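Local coordinates for Alpha/beta hydrolase fold protein (PDB 4PW0) that probably acts as a hydrolase of unknown substrate, built on the alpha/beta hydrolase fold with a helical insertion over its central sheet, at residues 140-145 with 239-244; 235-240 with 260-265. All coordinates share one frame; numbering follows the deposited sequence.

Interaction 1. Residues 140-145 with 239-244; sequences VKVLHT and TYNSYE
Asn241 ND2 is held by two acceptors at once: a bridging water 3.1 Å from ND2, and the backbone carbonyl of Met237, just before helix 240-248. The same water accepts a bond from Val142 N, also at 3.1 Å, so the amide is tied indirectly to the turn 140-145. These two grips leave the amide little freedom to rotate and set its face against Val140. Methyl CG1 of Val140 lies over that face, about 3.6 Å from each of Asn241 CG, OD1 and ND2; it meets the flat group broadside, not at one atom. Val140 and Asn241 point at each other head-on. With CG of Asn241 anti to its carbonyl carbon (chi1 -73°), the amide reaches off the first turn of the helix toward the loop. Val142 adds a second, looser touch, running alongside the amide in the reverse sense with its CG1 3.8 Å from Asn241 ND2. Residues 141-144 take helical backbone angles without the regular bonds of a helix, His144 N bonding Lys141 O at 2.9 Å. Leu143 is directed to other neighbours, Ile207 and Trp210 of helix 197-212, while Asn241 also packs on Ala136 and Pro137 in the loop leading to Val140. A small, partly exposed contact results, with water as its polar bridge. It joins the start of the helical insertion between strands 127-133 and 226-231 to helix 240-248 of the core, an arrangement consistent with the cap, or lid, of alpha/beta hydrolases.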
loop_
_atom_site.group_PDB
_atom_site.type_symbol
_atom_site.label_atom_id
_atom_site.label_comp_id
_atom_site.label_asym_id
_atom_site.label_seq_id
_atom_site.Cartn_x
_atom_site.Cartn_y
_atom_site.Cartn_z
ATOM N N VAL A 140 9.459 -21.275 0.111
ATOM C CA VAL A 140 10.188 -20.403 1.018
ATOM C C VAL A 140 10.714 -21.135 2.240
ATOM O O VAL A 140 10.010 -21.933 2.874
ATOM C CB VAL A 140 9.305 -19.218 1.460
ATOM C CG1 VAL A 140 9.127 -18.242 0.300
ATOM C CG2 VAL A 140 7.955 -19.638 2.068
ATOM N N LYS A 141 11.961 -20.832 2.602
ATOM C CA LYS A 141 12.644 -21.515 3.682
ATOM C C LYS A 141 11.999 -21.292 5.045
ATOM O O LYS A 141 12.082 -22.137 5.929
ATOM C CB LYS A 141 14.121 -21.088 3.704
ATOM C CG LYS A 141 14.883 -21.265 2.399
ATOM C CD LYS A 141 14.825 -22.683 1.843
ATOM C CE LYS A 141 15.864 -22.876 0.752
ATOM N NZ LYS A 141 15.515 -24.073 -0.049
ATOM N N VAL A 142 11.352 -20.150 5.246
ATOM C CA VAL A 142 10.784 -19.850 6.561
ATOM C C VAL A 142 9.750 -20.914 6.956
ATOM O O VAL A 142 9.592 -21.200 8.134
ATOM C CB VAL A 142 10.168 -18.423 6.611
ATOM C CG1 VAL A 142 8.966 -18.304 5.694
ATOM C CG2 VAL A 142 9.809 -18.000 8.032
ATOM N N LEU A 143 9.048 -21.491 5.983
ATOM C CA LEU A 143 8.015 -22.457 6.295
ATOM C C LEU A 143 8.603 -23.816 6.682
ATOM O O LEU A 143 7.887 -24.637 7.221
ATOM C CB LEU A 143 7.050 -22.622 5.129
ATOM C CG LEU A 143 6.129 -21.397 4.945
ATOM C CD1 LEU A 143 5.321 -21.549 3.687
ATOM C CD2 LEU A 143 5.206 -21.176 6.160
ATOM N N HIS A 144 9.903 -24.040 6.439
ATOM C CA HIS A 144 10.497 -25.297 6.896
ATOM C C HIS A 144 10.415 -25.415 8.399
ATOM O O HIS A 144 10.401 -26.531 8.947
ATOM C CB HIS A 144 11.972 -25.393 6.473
ATOM C CG HIS A 144 12.196 -25.363 4.995
ATOM N ND1 HIS A 144 13.439 -25.560 4.434
ATOM C CD2 HIS A 144 11.362 -25.086 3.970
ATOM C CE1 HIS A 144 13.340 -25.460 3.125
ATOM N NE2 HIS A 144 12.096 -25.147 2.820
ATOM N N THR A 145 10.374 -24.284 9.090
ATOM C CA THR A 145 10.266 -24.258 10.546
ATOM C C THR A 145 8.892 -23.929 11.099
ATOM O O THR A 145 8.713 -23.686 12.283
ATOM C CB THR A 145 11.315 -23.384 11.176
ATOM O OG1 THR A 145 11.209 -22.078 10.677
ATOM C CG2 THR A 145 12.758 -24.028 10.954
ATOM N N THR A 239 7.966 -11.111 6.333
ATOM C CA THR A 239 7.478 -9.974 5.596
ATOM C C THR A 239 8.173 -9.824 4.249
ATOM O O THR A 239 7.528 -9.438 3.271
ATOM C CB THR A 239 7.591 -8.734 6.453
ATOM O OG1 THR A 239 6.659 -8.870 7.535
ATOM C CG2 THR A 239 7.307 -7.449 5.674
ATOM N N TYR A 240 9.479 -10.107 4.176
ATOM C CA TYR A 240 10.174 -9.921 2.908
ATOM C C TYR A 240 9.629 -10.776 1.801
ATOM O O TYR A 240 9.686 -10.412 0.620
ATOM C CB TYR A 240 11.677 -10.180 3.090
ATOM C CG TYR A 240 12.472 -9.759 1.885
ATOM C CD1 TYR A 240 12.799 -8.465 1.678
ATOM C CD2 TYR A 240 12.808 -10.687 0.948
ATOM C CE1 TYR A 240 13.495 -8.070 0.548
ATOM C CE2 TYR A 240 13.491 -10.325 -0.214
ATOM C CZ TYR A 240 13.844 -9.014 -0.387
ATOM O OH TYR A 240 14.523 -8.598 -1.516
ATOM N N ASN A 241 9.029 -11.903 2.156
ATOM C CA ASN A 241 8.396 -12.744 1.134
ATOM C C ASN A 241 7.183 -12.107 0.444
ATOM O O ASN A 241 6.807 -12.529 -0.663
ATOM C CB ASN A 241 8.076 -14.123 1.664
ATOM C CG ASN A 241 9.321 -14.948 1.820
ATOM O OD1 ASN A 241 10.242 -14.868 0.977
ATOM N ND2 ASN A 241 9.359 -15.763 2.853
ATOM N N SER A 242 6.588 -11.088 1.069
ATOM C CA SER A 242 5.547 -10.327 0.408
ATOM C C SER A 242 6.151 -9.330 -0.579
ATOM O O SER A 242 5.555 -9.068 -1.655
ATOM C CB SER A 242 4.641 -9.648 1.425
ATOM O OG SER A 242 3.831 -10.622 2.092
ATOM N N TYR A 243 7.292 -8.762 -0.227
ATOM C CA TYR A 243 8.069 -8.002 -1.208
ATOM C C TYR A 243 8.481 -8.895 -2.379
ATOM O O TYR A 243 8.395 -8.490 -3.544
ATOM C CB TYR A 243 9.255 -7.296 -0.559
ATOM C CG TYR A 243 10.036 -6.380 -1.482
ATOM C CD1 TYR A 243 9.410 -5.454 -2.245
ATOM C CD2 TYR A 243 11.402 -6.506 -1.622
ATOM C CE1 TYR A 243 10.084 -4.631 -3.077
ATOM C CE2 TYR A 243 12.093 -5.698 -2.492
ATOM C CZ TYR A 243 11.392 -4.731 -3.193
ATOM O OH TYR A 243 12.020 -3.858 -4.022
ATOM N N GLU A 244 8.866 -10.144 -2.105
ATOM C CA GLU A 244 9.162 -11.086 -3.185
ATOM C C GLU A 244 7.974 -11.338 -4.089
ATOM O O GLU A 244 8.114 -11.357 -5.323
ATOM C CB GLU A 244 9.660 -12.446 -2.658
ATOM C CG GLU A 244 11.095 -12.408 -2.181
ATOM C CD GLU A 244 12.105 -12.377 -3.324
ATOM O OE1 GLU A 244 11.675 -12.368 -4.514
ATOM O OE2 GLU A 244 13.319 -12.380 -3.032
HETATM O O HOH W 1 11.701 -17.606 3.589
#

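Interaction 2. Residues 235-240 with 260-265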
loop_
_atom_site.group_PDB
_atom_site.type_symbol
_atom_site.label_atom_id
_atom_site.label_comp_id
_atom_site.label_asym_id
_atom_site.label_seq_id
_atom_site.Cartn_x
_atom_site.Cartn_y
_atom_site.Cartn_z
ATOM N N GLU A 235 6.277 -13.213 11.431
ATOM C CA GLU A 235 7.217 -14.276 11.819
ATOM C C GLU A 235 7.005 -15.601 11.081
ATOM O O GLU A 235 7.951 -16.373 10.846
ATOM C CB GLU A 235 7.119 -14.545 13.348
ATOM C CG GLU A 235 8.103 -15.598 13.845
ATOM C CD GLU A 235 8.253 -15.771 15.361
ATOM O OE1 GLU A 235 7.374 -15.380 16.168
ATOM O OE2 GLU A 235 9.316 -16.349 15.739
HETATM N N MSE A 236 5.743 -15.912 10.773
HETATM C CA MSE A 236 5.398 -17.168 10.136
HETATM C C MSE A 236 5.849 -17.214 8.681
HETATM O O MSE A 236 6.313 -18.247 8.204
HETATM C CB MSE A 236 3.865 -17.332 10.238
HETATM C CG MSE A 236 3.366 -18.625 9.615
HETATM SE SE MSE A 236 1.414 -18.719 9.606
HETATM C CE MSE A 236 1.132 -18.672 11.520
HETATM N N MSE A 237 5.631 -16.094 7.969
HETATM C CA MSE A 237 5.769 -16.062 6.520
HETATM C C MSE A 237 6.977 -15.269 6.035
HETATM O O MSE A 237 7.322 -15.416 4.854
HETATM C CB MSE A 237 4.537 -15.409 5.911
HETATM C CG MSE A 237 3.227 -16.131 6.197
HETATM SE SE MSE A 237 3.159 -17.858 5.272
HETATM C CE MSE A 237 1.382 -18.377 5.835
ATOM N N ASP A 238 7.549 -14.430 6.910
ATOM C CA ASP A 238 8.637 -13.437 6.644
ATOM C C ASP A 238 8.036 -12.301 5.780
ATOM O O ASP A 238 7.683 -12.520 4.619
ATOM C CB ASP A 238 9.873 -14.089 5.987
ATOM C CG ASP A 238 11.060 -13.141 5.885
ATOM O OD1 ASP A 238 10.897 -11.911 5.991
ATOM O OD2 ASP A 238 12.199 -13.666 5.764
ATOM N N THR A 239 7.966 -11.111 6.333
ATOM C CA THR A 239 7.478 -9.974 5.596
ATOM C C THR A 239 8.173 -9.824 4.249
ATOM O O THR A 239 7.528 -9.438 3.271
ATOM C CB THR A 239 7.591 -8.734 6.453
ATOM O OG1 THR A 239 6.659 -8.870 7.535
ATOM C CG2 THR A 239 7.307 -7.449 5.674
ATOM N N TYR A 240 9.479 -10.107 4.176
ATOM C CA TYR A 240 10.174 -9.921 2.908
ATOM C C TYR A 240 9.629 -10.776 1.801
ATOM O O TYR A 240 9.686 -10.412 0.620
ATOM C CB TYR A 240 11.677 -10.180 3.090
ATOM C CG TYR A 240 12.472 -9.759 1.885
ATOM C CD1 TYR A 240 12.799 -8.465 1.678
ATOM C CD2 TYR A 240 12.808 -10.687 0.948
ATOM C CE1 TYR A 240 13.495 -8.070 0.548
ATOM C CE2 TYR A 240 13.491 -10.325 -0.214
ATOM C CZ TYR A 240 13.844 -9.014 -0.387
ATOM O OH TYR A 240 14.523 -8.598 -1.516
ATOM N N ALA A 260 3.146 -4.332 12.868
ATOM C CA ALA A 260 2.145 -5.361 12.712
ATOM C C ALA A 260 2.798 -6.662 12.296
ATOM O O ALA A 260 3.991 -6.697 11.968
ATOM C CB ALA A 260 1.102 -4.899 11.718
ATOM N N ALA A 261 2.019 -7.744 12.317
ATOM C CA ALA A 261 2.602 -9.060 12.112
ATOM C C ALA A 261 1.700 -9.866 11.201
ATOM O O ALA A 261 1.091 -9.315 10.272
ATOM C CB ALA A 261 2.832 -9.738 13.474
ATOM N N HIS A 262 1.646 -11.174 11.402
ATOM C CA HIS A 262 0.915 -12.052 10.507
ATOM C C HIS A 262 -0.568 -11.696 10.377
ATOM O O HIS A 262 -1.158 -11.932 9.326
ATOM C CB HIS A 262 1.135 -13.480 10.975
ATOM C CG HIS A 262 0.425 -14.506 10.171
ATOM N ND1 HIS A 262 0.658 -14.717 8.829
ATOM C CD2 HIS A 262 -0.547 -15.381 10.525
ATOM C CE1 HIS A 262 -0.125 -15.689 8.401
ATOM N NE2 HIS A 262 -0.882 -16.075 9.401
ATOM N N GLY A 263 -1.162 -11.122 11.428
ATOM C CA GLY A 263 -2.519 -10.670 11.383
ATOM C C GLY A 263 -2.708 -9.226 11.004
ATOM O O GLY A 263 -3.614 -8.550 11.502
ATOM N N SER A 264 -1.887 -8.725 10.084
ATOM C CA SER A 264 -1.917 -7.341 9.664
ATOM C C SER A 264 -3.323 -6.744 9.458
ATOM O O SER A 264 -3.642 -5.654 9.948
ATOM C CB SER A 264 -1.102 -7.186 8.351
ATOM O OG SER A 264 -1.668 -7.918 7.290
ATOM N N PHE A 265 -4.154 -7.432 8.682
ATOM C CA PHE A 265 -5.473 -6.886 8.365
ATOM C C PHE A 265 -6.434 -6.889 9.564
ATOM O O PHE A 265 -7.355 -6.092 9.594
ATOM C CB PHE A 265 -6.095 -7.455 7.086
ATOM C CG PHE A 265 -6.616 -8.864 7.093
ATOM C CD1 PHE A 265 -6.354 -9.807 8.052
ATOM C CD2 PHE A 265 -7.425 -9.247 6.012
ATOM C CE1 PHE A 265 -6.872 -11.106 7.991
ATOM C CE2 PHE A 265 -7.923 -10.539 5.953
ATOM C CZ PHE A 265 -7.675 -11.452 6.932
HETATM O O HOH W 2 3.766 -12.895 12.987
#
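Met236 lays its selenium over one face of the His262 ring, in the loop region where alpha/beta hydrolases carry their Ser-His-Asp triad; His262, Asp234 and Ser110 are arranged in a way consistent with such a triad. Both methionines are present as selenomethionine. The selenium of Met236 stands 3.4 Å above the imidazole plane, displaced toward the rim. It comes within 3.5 Å of His262 NE2, a sulfur-aromatic type of contact. The side chain of Met236 runs out extended and then bends at its last torsion (chi3 -62°), which turns methyl CE back over the same ring, 3.8 Å from His262 CD2, as a CH-pi contact. Met237 approaches differently. Its chain bends earlier, at chi2, and its CG meets the imidazole obliquely, 3.9 Å from His262 ND1, with CE near the CE1 atom of that ring. Two buried methionine side chains thus pack on the imidazole, which also meets the Phe109 ring, while His262 ND1 is hydrogen-bonded to Asp234 OD2. With an alanine here in place of His262, that Asp234 oxygen is likely to lose its mate and the selenium of Met236 the ring it lies against. Asp234 OD1 accepts in turn from Met237 N, so one carboxylate links the histidine to the backbone that carries the two methionines, and all three of these side chains also touch Ser110. Further along, Asp238 OD1 caps the coming helix by accepting from Tyr240 N at 2.9 Å. Across the contact a water joins the two backbones, accepting from Glu235 N at 3.0 Å and from His262 N at 3.2 Å.

In the fold
The two interactions lie on the same side of the chain's centre, their centres about 10 Å apart, and share Thr239 and Tyr240, where the loop 235-240 runs into helix 240-248. In chain order, 140-145 comes after strand 127-133, the shared 235-244 region after strand 226-231, and the last segment, 260-265, after strand 252-257; these three strands are neighbours in the sheet. Interactions 1 and 2 also meet directly: Val142 CG1 packs 3.4 Å from Met237 O. The loop 235-240 thus lies between the probable triad histidine and the start of the cap-like insertion, while Thr239 and Tyr240 also pack on Tyr243 of the second subunit.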